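Local coordinates for protein HI1317 (Haemophilus influenzae, PDB 1JOV) that probably interconverts the alpha and beta anomers of glucose 6-phosphate, at residues 43-48 with 264-269; 98-103 with 107-112; 113-116 with 120-123; 151-156 with 213-218. All coordinates share one frame; numbering follows the deposited sequence.

Interaction 1: residues 43-48 with 264-269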
loop_
_atom_site.group_PDB
_atom_site.type_symbol
_atom_site.label_atom_id
_atom_site.label_comp_id
_atom_site.label_asym_id
_atom_site.label_seq_id
_atom_site.Cartn_x
_atom_site.Cartn_y
_atom_site.Cartn_z
ATOM N N ILE A 43 -2.102 -0.028 7.299
ATOM C CA ILE A 43 -3.263 0.812 7.017
ATOM C C ILE A 43 -3.286 2.250 7.484
ATOM O O ILE A 43 -4.214 2.998 7.116
ATOM C CB ILE A 43 -4.528 0.041 7.520
ATOM C CG1 ILE A 43 -4.360 -0.384 8.976
ATOM C CG2 ILE A 43 -4.668 -1.185 6.608
ATOM C CD1 ILE A 43 -5.681 -0.834 9.645
ATOM N N SER A 44 -2.278 2.619 8.274
ATOM C CA SER A 44 -2.180 4.019 8.728
ATOM C C SER A 44 -0.700 4.326 8.993
ATOM O O SER A 44 0.038 3.476 9.488
ATOM C CB SER A 44 -2.926 4.167 10.043
ATOM O OG SER A 44 -2.737 5.464 10.644
ATOM N N TRP A 45 -0.308 5.499 8.617
ATOM C CA TRP A 45 1.063 5.922 8.937
ATOM C C TRP A 45 1.071 7.438 9.076
ATOM O O TRP A 45 0.792 8.138 8.114
ATOM C CB TRP A 45 2.144 5.385 7.948
ATOM C CG TRP A 45 3.465 6.003 8.225
ATOM C CD1 TRP A 45 4.185 5.963 9.392
ATOM C CD2 TRP A 45 4.243 6.778 7.298
ATOM N NE1 TRP A 45 5.381 6.631 9.232
ATOM C CE2 TRP A 45 5.382 7.231 7.992
ATOM C CE3 TRP A 45 4.051 7.204 5.987
ATOM C CZ2 TRP A 45 6.367 7.988 7.364
ATOM C CZ3 TRP A 45 5.022 7.994 5.366
ATOM C CH2 TRP A 45 6.131 8.407 6.088
ATOM N N LYS A 46 1.352 7.937 10.268
ATOM C CA LYS A 46 1.350 9.400 10.431
ATOM C C LYS A 46 2.699 9.729 11.066
ATOM O O LYS A 46 2.930 9.521 12.265
ATOM C CB LYS A 46 0.176 9.807 11.293
ATOM C CG LYS A 46 -0.205 11.282 11.212
ATOM C CD LYS A 46 -1.513 11.507 12.042
ATOM C CE LYS A 46 -1.869 12.980 12.177
ATOM N NZ LYS A 46 -3.104 13.203 13.014
ATOM N N PRO A 47 3.659 10.099 10.244
ATOM C CA PRO A 47 4.988 10.447 10.784
ATOM C C PRO A 47 4.895 11.770 11.630
ATOM O O PRO A 47 3.977 12.536 11.560
ATOM C CB PRO A 47 5.832 10.706 9.579
ATOM C CG PRO A 47 4.934 10.674 8.434
ATOM C CD PRO A 47 3.595 10.131 8.796
ATOM N N GLN A 48 5.874 11.953 12.471
ATOM C CA GLN A 48 5.833 13.049 13.472
ATOM C C GLN A 48 5.570 14.386 12.775
ATOM O O GLN A 48 6.222 14.749 11.780
ATOM C CB GLN A 48 7.127 13.049 14.256
ATOM C CG GLN A 48 7.078 13.729 15.590
ATOM C CD GLN A 48 6.041 13.149 16.487
ATOM O OE1 GLN A 48 5.073 13.841 16.757
ATOM N NE2 GLN A 48 6.210 11.867 16.955
ATOM N N VAL A 264 9.107 0.296 -1.587
ATOM C CA VAL A 264 8.828 1.727 -1.733
ATOM C C VAL A 264 9.193 2.437 -0.441
ATOM O O VAL A 264 8.993 1.936 0.677
ATOM C CB VAL A 264 7.358 2.011 -2.122
ATOM C CG1 VAL A 264 6.420 1.583 -1.010
ATOM C CG2 VAL A 264 7.168 3.487 -2.475
ATOM N N GLU A 265 9.730 3.584 -0.647
ATOM C CA GLU A 265 10.062 4.467 0.459
ATOM C C GLU A 265 9.179 5.718 0.324
ATOM O O GLU A 265 9.227 6.440 -0.674
ATOM C CB GLU A 265 11.565 4.899 0.412
ATOM C CG GLU A 265 11.979 5.777 1.566
ATOM C CD GLU A 265 13.419 6.366 1.423
ATOM O OE1 GLU A 265 14.380 5.650 1.785
ATOM O OE2 GLU A 265 13.550 7.538 0.970
ATOM N N ILE A 266 8.326 5.931 1.317
ATOM C CA ILE A 266 7.360 7.044 1.422
ATOM C C ILE A 266 7.818 8.143 2.394
ATOM O O ILE A 266 8.292 7.855 3.501
ATOM C CB ILE A 266 5.974 6.494 1.869
ATOM C CG1 ILE A 266 5.701 5.130 1.221
ATOM C CG2 ILE A 266 4.877 7.485 1.511
ATOM C CD1 ILE A 266 4.252 4.708 1.281
ATOM N N SER A 267 7.664 9.409 1.981
ATOM C CA SER A 267 8.085 10.506 2.856
ATOM C C SER A 267 7.247 11.727 2.485
ATOM O O SER A 267 6.568 11.748 1.426
ATOM C CB SER A 267 9.565 10.802 2.591
ATOM O OG SER A 267 9.623 11.200 1.253
ATOM N N LEU A 268 7.194 12.656 3.427
ATOM C CA LEU A 268 6.487 13.936 3.188
ATOM C C LEU A 268 7.474 15.080 3.055
ATOM O O LEU A 268 8.482 15.102 3.745
ATOM C CB LEU A 268 5.615 14.333 4.344
ATOM C CG LEU A 268 4.386 13.482 4.525
ATOM C CD1 LEU A 268 3.645 13.938 5.771
ATOM C CD2 LEU A 268 3.547 13.595 3.316
ATOM N N LYS A 269 7.131 16.036 2.201
ATOM C CA LYS A 269 7.867 17.300 2.081
ATOM C C LYS A 269 6.884 18.363 1.598
ATOM O O LYS A 269 5.660 18.240 1.789
ATOM C CB LYS A 269 9.063 17.174 1.136
ATOM C CG LYS A 269 8.715 16.838 -0.318
ATOM C CD LYS A 269 9.997 16.500 -1.096
ATOM C CE LYS A 269 9.792 16.545 -2.607
ATOM N NZ LYS A 269 11.112 16.722 -3.323
#
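Two carbons of the indole's benzene part, Trp45 CH2 and CZ3, close on the backbone oxygen of Ile266. Trp45 CH2 is 3.4 Å from Ile266 O, and Trp45 CZ3 is 3.8 Å from the same oxygen. No hydrogen bond links the segments. The same end of the ring touches the branched side chain of Ile266, with Trp45 CZ3 3.9 Å from Ile266 CG2. The indole and the Ile266 side chain point opposite ways and overlap alongside. Chi1 of Trp45 (172°) sets CG trans to the backbone N, and the long axis of the indole then spans the gap between the strands. The edge of the ring also meets Ser267, where Trp45 CH2 lies 4.3 Å from Ser267 CA. Pro47, two residues on, covers one face of the indole: its CD sits 3.5 Å above the ring plane, over the centre. Pro47 CG in turn reaches Leu268 CD1 at 4.4 Å. Trp45 N and Ser44 OG both bond to the carboxylate of Asp53, and the Trp45 ring also meets Phe129. Strand 41-47 is an outer strand of its own sheet, and the contact packs it against strand 261-268 of the eight-stranded sheet. The adhesion is thus mainly apolar, Trp45 on Ile266 and Pro47 on Leu268. The approach of ring C-H groups to Ile266 O may add a weak electrostatic attraction.

Interaction 2: residues 98-103 with 107-112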
loop_
_atom_site.group_PDB
_atom_site.type_symbol
_atom_site.label_atom_id
_atom_site.label_comp_id
_atom_site.label_asym_id
_atom_site.label_seq_id
_atom_site.Cartn_x
_atom_site.Cartn_y
_atom_site.Cartn_z
ATOM N N LEU A 98 3.789 -11.709 12.816
ATOM C CA LEU A 98 4.836 -10.712 13.130
ATOM C C LEU A 98 6.040 -11.551 13.596
ATOM O O LEU A 98 5.985 -12.236 14.653
ATOM C CB LEU A 98 4.358 -9.842 14.262
ATOM C CG LEU A 98 5.410 -8.850 14.783
ATOM C CD1 LEU A 98 5.683 -7.716 13.804
ATOM C CD2 LEU A 98 4.899 -8.256 16.123
ATOM N N SER A 99 7.094 -11.608 12.783
ATOM C CA SER A 99 8.220 -12.470 13.108
ATOM C C SER A 99 9.360 -11.718 13.774
ATOM O O SER A 99 10.270 -12.300 14.351
ATOM C CB SER A 99 8.679 -13.085 11.789
ATOM O OG SER A 99 8.840 -12.113 10.837
ATOM N N HIS A 100 9.340 -10.423 13.658
ATOM C CA HIS A 100 10.348 -9.614 14.318
ATOM C C HIS A 100 9.981 -8.183 14.517
ATOM O O HIS A 100 9.345 -7.535 13.702
ATOM C CB HIS A 100 11.587 -9.716 13.451
ATOM C CG HIS A 100 12.626 -8.695 13.730
ATOM N ND1 HIS A 100 13.457 -8.784 14.822
ATOM C CD2 HIS A 100 13.036 -7.600 13.027
ATOM C CE1 HIS A 100 14.328 -7.790 14.791
ATOM N NE2 HIS A 100 14.118 -7.076 13.692
ATOM N N TYR A 101 10.322 -7.624 15.680
ATOM C CA TYR A 101 10.122 -6.175 15.882
ATOM C C TYR A 101 11.390 -5.630 16.603
ATOM O O TYR A 101 11.920 -6.296 17.492
ATOM C CB TYR A 101 8.819 -5.889 16.633
ATOM C CG TYR A 101 8.643 -6.595 17.955
ATOM C CD1 TYR A 101 8.122 -7.861 18.052
ATOM C CD2 TYR A 101 9.032 -5.935 19.129
ATOM C CE1 TYR A 101 7.947 -8.461 19.345
ATOM C CE2 TYR A 101 8.871 -6.497 20.359
ATOM C CZ TYR A 101 8.330 -7.701 20.485
ATOM O OH TYR A 101 8.246 -8.214 21.755
ATOM N N TYR A 102 11.943 -4.514 16.084
ATOM C CA TYR A 102 13.135 -3.829 16.591
ATOM C C TYR A 102 12.715 -2.392 16.859
ATOM O O TYR A 102 12.359 -1.636 15.943
ATOM C CB TYR A 102 14.356 -3.842 15.638
ATOM C CG TYR A 102 15.519 -2.949 16.078
ATOM C CD1 TYR A 102 16.463 -3.364 17.047
ATOM C CD2 TYR A 102 15.695 -1.684 15.535
ATOM C CE1 TYR A 102 17.510 -2.542 17.462
ATOM C CE2 TYR A 102 16.753 -0.854 15.927
ATOM C CZ TYR A 102 17.655 -1.279 16.887
ATOM O OH TYR A 102 18.676 -0.456 17.291
ATOM N N ILE A 103 12.860 -2.001 18.086
ATOM C CA ILE A 103 12.575 -0.637 18.492
ATOM C C ILE A 103 13.762 0.092 19.097
ATOM O O ILE A 103 14.378 -0.377 20.045
ATOM C CB ILE A 103 11.407 -0.664 19.468
ATOM C CG1 ILE A 103 10.184 -1.288 18.818
ATOM C CG2 ILE A 103 11.080 0.738 19.971
ATOM C CD1 ILE A 103 9.121 -1.696 19.814
ATOM N N LYS A 107 14.017 4.842 15.172
ATOM C CA LYS A 107 13.616 3.908 14.110
ATOM C C LYS A 107 12.922 2.668 14.637
ATOM O O LYS A 107 13.248 2.134 15.715
ATOM C CB LYS A 107 14.857 3.480 13.352
ATOM C CG LYS A 107 14.615 2.483 12.223
ATOM C CD LYS A 107 15.892 1.718 11.846
ATOM C CE LYS A 107 16.703 2.503 10.836
ATOM N NZ LYS A 107 17.919 1.738 10.357
ATOM N N VAL A 108 12.008 2.208 13.829
ATOM C CA VAL A 108 11.293 1.010 14.204
ATOM C C VAL A 108 11.230 0.071 13.033
ATOM O O VAL A 108 10.856 0.468 11.934
ATOM C CB VAL A 108 9.888 1.338 14.688
ATOM C CG1 VAL A 108 9.116 0.087 15.058
ATOM C CG2 VAL A 108 9.962 2.273 15.894
ATOM N N ARG A 109 11.584 -1.173 13.294
ATOM C CA ARG A 109 11.523 -2.168 12.188
ATOM C C ARG A 109 10.572 -3.291 12.538
ATOM O O ARG A 109 10.752 -3.902 13.556
ATOM C CB ARG A 109 12.908 -2.773 11.921
ATOM C CG ARG A 109 12.880 -3.734 10.663
ATOM C CD ARG A 109 14.326 -4.354 10.331
ATOM N NE ARG A 109 14.235 -5.254 9.142
ATOM C CZ ARG A 109 14.529 -4.922 7.886
ATOM N NH1 ARG A 109 15.069 -3.719 7.613
ATOM N NH2 ARG A 109 14.358 -5.840 6.913
ATOM N N LEU A 110 9.540 -3.590 11.685
ATOM C CA LEU A 110 8.645 -4.742 11.915
ATOM C C LEU A 110 8.810 -5.662 10.704
ATOM O O LEU A 110 8.953 -5.138 9.555
ATOM C CB LEU A 110 7.197 -4.221 11.833
ATOM C CG LEU A 110 6.861 -3.153 12.916
ATOM C CD1 LEU A 110 5.303 -2.866 12.720
ATOM C CD2 LEU A 110 7.226 -3.577 14.328
ATOM N N GLU A 111 8.793 -6.966 10.952
ATOM C CA GLU A 111 8.895 -7.967 9.843
ATOM C C GLU A 111 7.717 -8.882 9.992
ATOM O O GLU A 111 7.372 -9.253 11.097
ATOM C CB GLU A 111 10.190 -8.829 9.856
ATOM C CG GLU A 111 11.373 -7.861 9.661
ATOM C CD GLU A 111 12.710 -8.602 9.573
ATOM O OE1 GLU A 111 12.706 -9.863 9.520
ATOM O OE2 GLU A 111 13.767 -7.921 9.571
ATOM N N PHE A 112 7.108 -9.213 8.884
ATOM C CA PHE A 112 5.953 -10.101 8.807
ATOM C C PHE A 112 6.287 -11.237 7.897
ATOM O O PHE A 112 7.024 -11.065 6.934
ATOM C CB PHE A 112 4.755 -9.306 8.259
ATOM C CG PHE A 112 4.405 -8.163 9.166
ATOM C CD1 PHE A 112 3.576 -8.378 10.241
ATOM C CD2 PHE A 112 4.937 -6.884 8.953
ATOM C CE1 PHE A 112 3.240 -7.345 11.070
ATOM C CE2 PHE A 112 4.594 -5.839 9.803
ATOM C CZ PHE A 112 3.749 -6.073 10.855
#
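Chi1 of His100 (165°) points its ring opposite the backbone N, while chi1 of Glu111 (-63°) puts CG opposite the carbonyl carbon, and the two side chains meet obliquely. Ring and carboxylate planes stand 62° apart, with His100 CD2 3.5 Å from Glu111 OE2. The carboxylate is steadied by Arg109 on the same strand: Arg109 NE gives a salt bridge to Glu111 OE2 at 2.7 Å, nearly in the guanidinium plane and on the anti lone pair. The strands form an antiparallel hairpin ladder. Arg109 N bonds to Tyr102 O at 2.8 Å. A classic beta bulge sets Ser99 and His100 opposite Glu111. Ser99 N reaches Glu111 O at 2.9 Å, and weak bonds to that oxygen come from Ser99 OG (3.2 Å) and from His100 N (3.4 Å). The opposite face is mostly apolar. Leu98 CD1 touches Phe112 CE1 at 3.7 Å, and Tyr101 packs through CB alone, 3.6 Å from Leu110 CD2. Leu98, Tyr101 and Ile103 also pack on strand 3-10. The hairpin thus turns a mostly apolar face to a neighbouring sheet. On its polar face, Glu111 and Arg109 may pull the ionisation of His100 in opposite senses, so no charge can be assigned.

Interaction 3: residues 113-116 with 120-123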
loop_
_atom_site.group_PDB
_atom_site.type_symbol
_atom_site.label_atom_id
_atom_site.label_comp_id
_atom_site.label_asym_id
_atom_site.label_seq_id
_atom_site.Cartn_x
_atom_site.Cartn_y
_atom_site.Cartn_z
ATOM N N GLU A 113 5.756 -12.435 8.158
ATOM C CA GLU A 113 5.995 -13.540 7.219
ATOM C C GLU A 113 4.645 -14.248 6.877
ATOM O O GLU A 113 3.729 -14.240 7.722
ATOM C CB GLU A 113 6.941 -14.567 7.826
ATOM C CG GLU A 113 8.375 -13.948 7.977
ATOM C CD GLU A 113 9.277 -14.805 8.817
ATOM O OE1 GLU A 113 8.780 -15.293 9.859
ATOM O OE2 GLU A 113 10.417 -15.040 8.408
ATOM N N LEU A 114 4.598 -14.781 5.658
ATOM C CA LEU A 114 3.431 -15.521 5.160
ATOM C C LEU A 114 3.900 -16.951 4.902
ATOM O O LEU A 114 4.991 -17.177 4.280
ATOM C CB LEU A 114 2.943 -14.946 3.819
ATOM C CG LEU A 114 1.773 -15.729 3.162
ATOM C CD1 LEU A 114 0.644 -15.670 4.165
ATOM C CD2 LEU A 114 1.496 -15.041 1.812
ATOM N N PHE A 115 3.162 -17.920 5.427
ATOM C CA PHE A 115 3.522 -19.342 5.291
ATOM C C PHE A 115 2.481 -20.134 4.549
ATOM O O PHE A 115 1.275 -19.838 4.600
ATOM C CB PHE A 115 3.738 -19.973 6.662
ATOM C CG PHE A 115 4.908 -19.435 7.419
ATOM C CD1 PHE A 115 6.218 -19.942 7.215
ATOM C CD2 PHE A 115 4.699 -18.441 8.349
ATOM C CE1 PHE A 115 7.279 -19.376 7.875
ATOM C CE2 PHE A 115 5.736 -17.899 9.016
ATOM C CZ PHE A 115 7.039 -18.332 8.778
ATOM N N SER A 116 2.940 -21.154 3.846
ATOM C CA SER A 116 2.149 -22.048 3.079
ATOM C C SER A 116 1.500 -22.988 4.015
ATOM O O SER A 116 1.856 -23.092 5.193
ATOM C CB SER A 116 3.007 -22.901 2.136
ATOM O OG SER A 116 3.745 -23.870 2.856
ATOM N N ILE A 120 5.970 -23.871 5.182
ATOM C CA ILE A 120 7.229 -23.379 4.584
ATOM C C ILE A 120 6.991 -21.890 4.248
ATOM O O ILE A 120 5.929 -21.538 3.726
ATOM C CB ILE A 120 7.545 -24.126 3.284
ATOM C CG1 ILE A 120 7.806 -25.588 3.691
ATOM C CG2 ILE A 120 8.797 -23.482 2.647
ATOM C CD1 ILE A 120 7.933 -26.542 2.482
ATOM N N ILE A 121 7.993 -21.033 4.517
ATOM C CA ILE A 121 7.924 -19.609 4.217
ATOM C C ILE A 121 7.438 -19.411 2.763
ATOM O O ILE A 121 7.873 -20.152 1.877
ATOM C CB ILE A 121 9.290 -18.891 4.423
ATOM C CG1 ILE A 121 9.133 -17.399 4.149
ATOM C CG2 ILE A 121 10.378 -19.480 3.533
ATOM C CD1 ILE A 121 8.349 -16.665 5.216
ATOM N N GLU A 122 6.525 -18.426 2.517
ATOM C CA GLU A 122 6.116 -18.097 1.174
ATOM C C GLU A 122 6.549 -16.653 0.788
ATOM O O GLU A 122 6.911 -16.389 -0.340
ATOM C CB GLU A 122 4.587 -18.278 1.011
ATOM C CG GLU A 122 4.132 -17.965 -0.388
ATOM C CD GLU A 122 2.620 -18.324 -0.458
ATOM O OE1 GLU A 122 2.196 -19.357 0.198
ATOM O OE2 GLU A 122 1.853 -17.587 -1.097
ATOM N N ALA A 123 6.508 -15.723 1.765
ATOM C CA ALA A 123 6.810 -14.305 1.466
ATOM C C ALA A 123 7.114 -13.607 2.782
ATOM O O ALA A 123 6.790 -14.073 3.899
ATOM C CB ALA A 123 5.628 -13.605 0.709
#
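The short strands 113-115 and 121-123 run antiparallel but strongly twisted, with an angle of 125° between their directions. At a classic beta bulge, Leu114 stands opposite two residues, Glu122 and Ala123. Leu114 O therefore accepts two backbone bonds, from Glu122 N at 2.6 Å and from Ala123 N at 3.3 Å. Leu114 N returns a bond to Ala123 O at 2.9 Å. Nearer the turn, Ser116 N bonds to Ile120 O at 3.0 Å, almost straight at 175°. The Ser116 hydroxyl closes the turn, since its OG accepts from Ile120 N at 3.2 Å and also bonds to Leu118 N within the loop. Ile121 carries the apolar contact on the Phe115 side. Chi1 of -178° turns its CG1 back over the first strand, and CD1 comes to rest beside Leu114 O, at 3.5 Å. Ile121 CD1 also lies over one face of the Phe115 ring, 3.9 Å from Phe115 CE1, and 3.6 Å from Glu113 CB. The Leu114 and Glu122 side chains extend together in the same direction, and Leu114 CD2 packs against the carboxylate. That carboxylate forms a salt bridge with Arg94, whose guanidinium also bonds to Phe115 O. The contact has three residues between its segments and a classic bulge, which as a rule accentuates the local twist, at the turn end of a hairpin in the eight-stranded sheet.

Interaction 4: residues 151-156 with 213-218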
loop_
_atom_site.group_PDB
_atom_site.type_symbol
_atom_site.label_atom_id
_atom_site.label_comp_id
_atom_site.label_asym_id
_atom_site.label_seq_id
_atom_site.Cartn_x
_atom_site.Cartn_y
_atom_site.Cartn_z
ATOM N N THR A 151 -0.531 0.980 -2.905
ATOM C CA THR A 151 -0.628 2.061 -1.897
ATOM C C THR A 151 -1.759 3.085 -2.162
ATOM O O THR A 151 -1.839 3.678 -3.233
ATOM C CB THR A 151 0.730 2.810 -1.820
ATOM O OG1 THR A 151 1.798 1.834 -1.734
ATOM C CG2 THR A 151 0.794 3.798 -0.517
ATOM N N TYR A 152 -2.571 3.236 -1.116
ATOM C CA TYR A 152 -3.642 4.261 -1.144
ATOM C C TYR A 152 -3.186 5.432 -0.349
ATOM O O TYR A 152 -3.052 5.397 0.916
ATOM C CB TYR A 152 -5.000 3.774 -0.539
ATOM C CG TYR A 152 -5.712 2.683 -1.194
ATOM C CD1 TYR A 152 -5.266 1.354 -1.159
ATOM C CD2 TYR A 152 -6.963 2.923 -1.736
ATOM C CE1 TYR A 152 -6.017 0.309 -1.792
ATOM C CE2 TYR A 152 -7.687 1.925 -2.348
ATOM C CZ TYR A 152 -7.258 0.625 -2.355
ATOM O OH TYR A 152 -8.028 -0.361 -2.938
ATOM N N PHE A 153 -2.940 6.528 -1.100
ATOM C CA PHE A 153 -2.456 7.751 -0.425
ATOM C C PHE A 153 -3.636 8.663 -0.066
ATOM O O PHE A 153 -4.649 8.690 -0.766
ATOM C CB PHE A 153 -1.492 8.532 -1.292
ATOM C CG PHE A 153 -0.261 7.797 -1.564
ATOM C CD1 PHE A 153 0.737 7.758 -0.623
ATOM C CD2 PHE A 153 -0.128 7.116 -2.749
ATOM C CE1 PHE A 153 1.926 6.995 -0.882
ATOM C CE2 PHE A 153 0.949 6.387 -3.002
ATOM C CZ PHE A 153 2.051 6.350 -2.097
ATOM N N ASN A 154 -3.556 9.233 1.133
ATOM C CA ASN A 154 -4.589 10.079 1.692
ATOM C C ASN A 154 -4.333 11.538 1.172
ATOM O O ASN A 154 -3.254 12.106 1.414
ATOM C CB ASN A 154 -4.462 10.032 3.233
ATOM C CG ASN A 154 -5.620 10.745 3.993
ATOM O OD1 ASN A 154 -6.781 10.705 3.592
ATOM N ND2 ASN A 154 -5.278 11.333 5.139
ATOM N N ILE A 155 -5.362 12.152 0.594
ATOM C CA ILE A 155 -5.173 13.507 0.062
ATOM C C ILE A 155 -6.377 14.390 0.405
ATOM O O ILE A 155 -7.471 13.853 0.663
ATOM C CB ILE A 155 -5.018 13.424 -1.462
ATOM C CG1 ILE A 155 -6.161 12.626 -2.045
ATOM C CG2 ILE A 155 -3.664 12.849 -1.888
ATOM C CD1 ILE A 155 -6.477 12.869 -3.404
ATOM N N GLY A 156 -6.201 15.716 0.359
ATOM C CA GLY A 156 -7.310 16.633 0.685
ATOM C C GLY A 156 -8.467 16.675 -0.293
ATOM O O GLY A 156 -9.652 16.626 0.109
ATOM N N ILE A 213 3.853 14.185 -1.101
ATOM C CA ILE A 213 4.207 12.821 -0.742
ATOM C C ILE A 213 5.258 12.377 -1.736
ATOM O O ILE A 213 4.952 12.170 -2.921
ATOM C CB ILE A 213 2.968 11.906 -0.776
ATOM C CG1 ILE A 213 1.906 12.342 0.228
ATOM C CG2 ILE A 213 3.359 10.457 -0.535
ATOM C CD1 ILE A 213 0.770 11.359 0.393
ATOM N N ALA A 214 6.492 12.214 -1.268
ATOM C CA ALA A 214 7.565 11.816 -2.214
ATOM C C ALA A 214 7.764 10.290 -2.192
ATOM O O ALA A 214 7.758 9.728 -1.098
ATOM C CB ALA A 214 8.824 12.478 -1.834
ATOM N N LEU A 215 7.984 9.664 -3.355
ATOM C CA LEU A 215 8.110 8.179 -3.404
ATOM C C LEU A 215 9.406 7.763 -4.045
ATOM O O LEU A 215 9.706 8.199 -5.174
ATOM C CB LEU A 215 6.957 7.507 -4.155
ATOM C CG LEU A 215 5.616 7.882 -3.606
ATOM C CD1 LEU A 215 4.511 7.418 -4.380
ATOM C CD2 LEU A 215 5.559 7.538 -2.078
ATOM N N HIS A 216 10.187 6.939 -3.332
ATOM C CA HIS A 216 11.412 6.351 -3.909
ATOM C C HIS A 216 11.197 4.835 -4.023
ATOM O O HIS A 216 11.291 4.141 -2.992
ATOM C CB HIS A 216 12.612 6.664 -3.037
ATOM C CG HIS A 216 13.930 6.507 -3.735
ATOM N ND1 HIS A 216 15.090 7.100 -3.277
ATOM C CD2 HIS A 216 14.273 5.834 -4.862
ATOM C CE1 HIS A 216 16.090 6.794 -4.088
ATOM N NE2 HIS A 216 15.623 6.026 -5.058
ATOM N N HIS A 217 10.874 4.349 -5.233
ATOM C CA HIS A 217 10.597 2.920 -5.436
ATOM C C HIS A 217 11.914 2.126 -5.643
ATOM O O HIS A 217 12.913 2.724 -6.019
ATOM C CB HIS A 217 9.689 2.711 -6.628
ATOM C CG HIS A 217 8.452 3.550 -6.592
ATOM N ND1 HIS A 217 7.231 3.073 -6.126
ATOM C CD2 HIS A 217 8.247 4.855 -6.927
ATOM C CE1 HIS A 217 6.332 4.032 -6.219
ATOM N NE2 HIS A 217 6.921 5.135 -6.715
ATOM N N HIS A 218 11.924 0.833 -5.392
ATOM C CA HIS A 218 13.101 -0.009 -5.722
ATOM C C HIS A 218 12.643 -1.279 -6.421
ATOM O O HIS A 218 11.691 -1.910 -5.996
ATOM C CB HIS A 218 13.918 -0.392 -4.508
ATOM C CG HIS A 218 14.301 0.870 -3.751
ATOM N ND1 HIS A 218 15.430 1.601 -4.049
ATOM C CD2 HIS A 218 13.698 1.494 -2.703
ATOM C CE1 HIS A 218 15.509 2.633 -3.212
ATOM N NE2 HIS A 218 14.480 2.580 -2.381
#
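Phe153 pushes its ring against Ile213 and Leu215, two residues that reach it from a strand of the facing sheet. The far end of the ring meets both methyls of Leu215: Phe153 CZ is 3.5 Å from Leu215 CD1 and 3.7 Å from Leu215 CD2. These two side chains come from opposite directions. One flank of the ring belongs to Ile213, with Phe153 CD1 3.7 Å from Ile213 CD1 and Phe153 CE1 3.8 Å from Ile213 CG2. Chi1 of Phe153 (-64°) sets CG opposite its own carbonyl carbon, and the ring thereby extends from the strand toward Ile213 and Leu215. One face of the ring is covered from its own strand by Thr151 CG2, 3.2 Å above the plane and offset toward the rim. Ile213 CD1 also lies 4.2 Å from Asn154 O, a carbonyl that accepts a hydrogen bond from Arg211. No hydrogen bond crosses between the segments, and the three main side chains are buried. The ring packs further on Ile204 and Leu247. Next to Phe153, Tyr152 meets the ring of His150 and bonds through OH to Arg70. His150 and Glu248 are the predicted active-site residues, and the Phe153 side chain lies about 7 Å from that of Glu248. Asn154 ND2 bonds to Asp53 O, and its side chain is about 4 Å from a bound Tris molecule, probably from the crystallisation liquor. Phe153 thus belongs to the hydrophobic layer behind the probable active site, where two antiparallel sheets face each other in the beta-sandwich of the galactose mutarotase fold.

How the interactions relate
From the N terminus, segment 43-48 comes first and finds its partner only at 264-269, near the C terminus. Interaction 1 therefore closes the longest loop, and the other three contacts fall within it. Interactions 2 and 3 follow one another as local hairpins that share strand 107-115. Interaction 4 comes later, joining 151-156 to 213-218 over 56 intervening residues. No loops cross. Interactions 1 and 4 meet through adjacent strands 261-268 and 211-218, with their centres about 8 Å apart. All four reach the eight-stranded sheet: interactions 2 and 3 build one end of it, while interactions 1 and 4 bind it to the other two sheets.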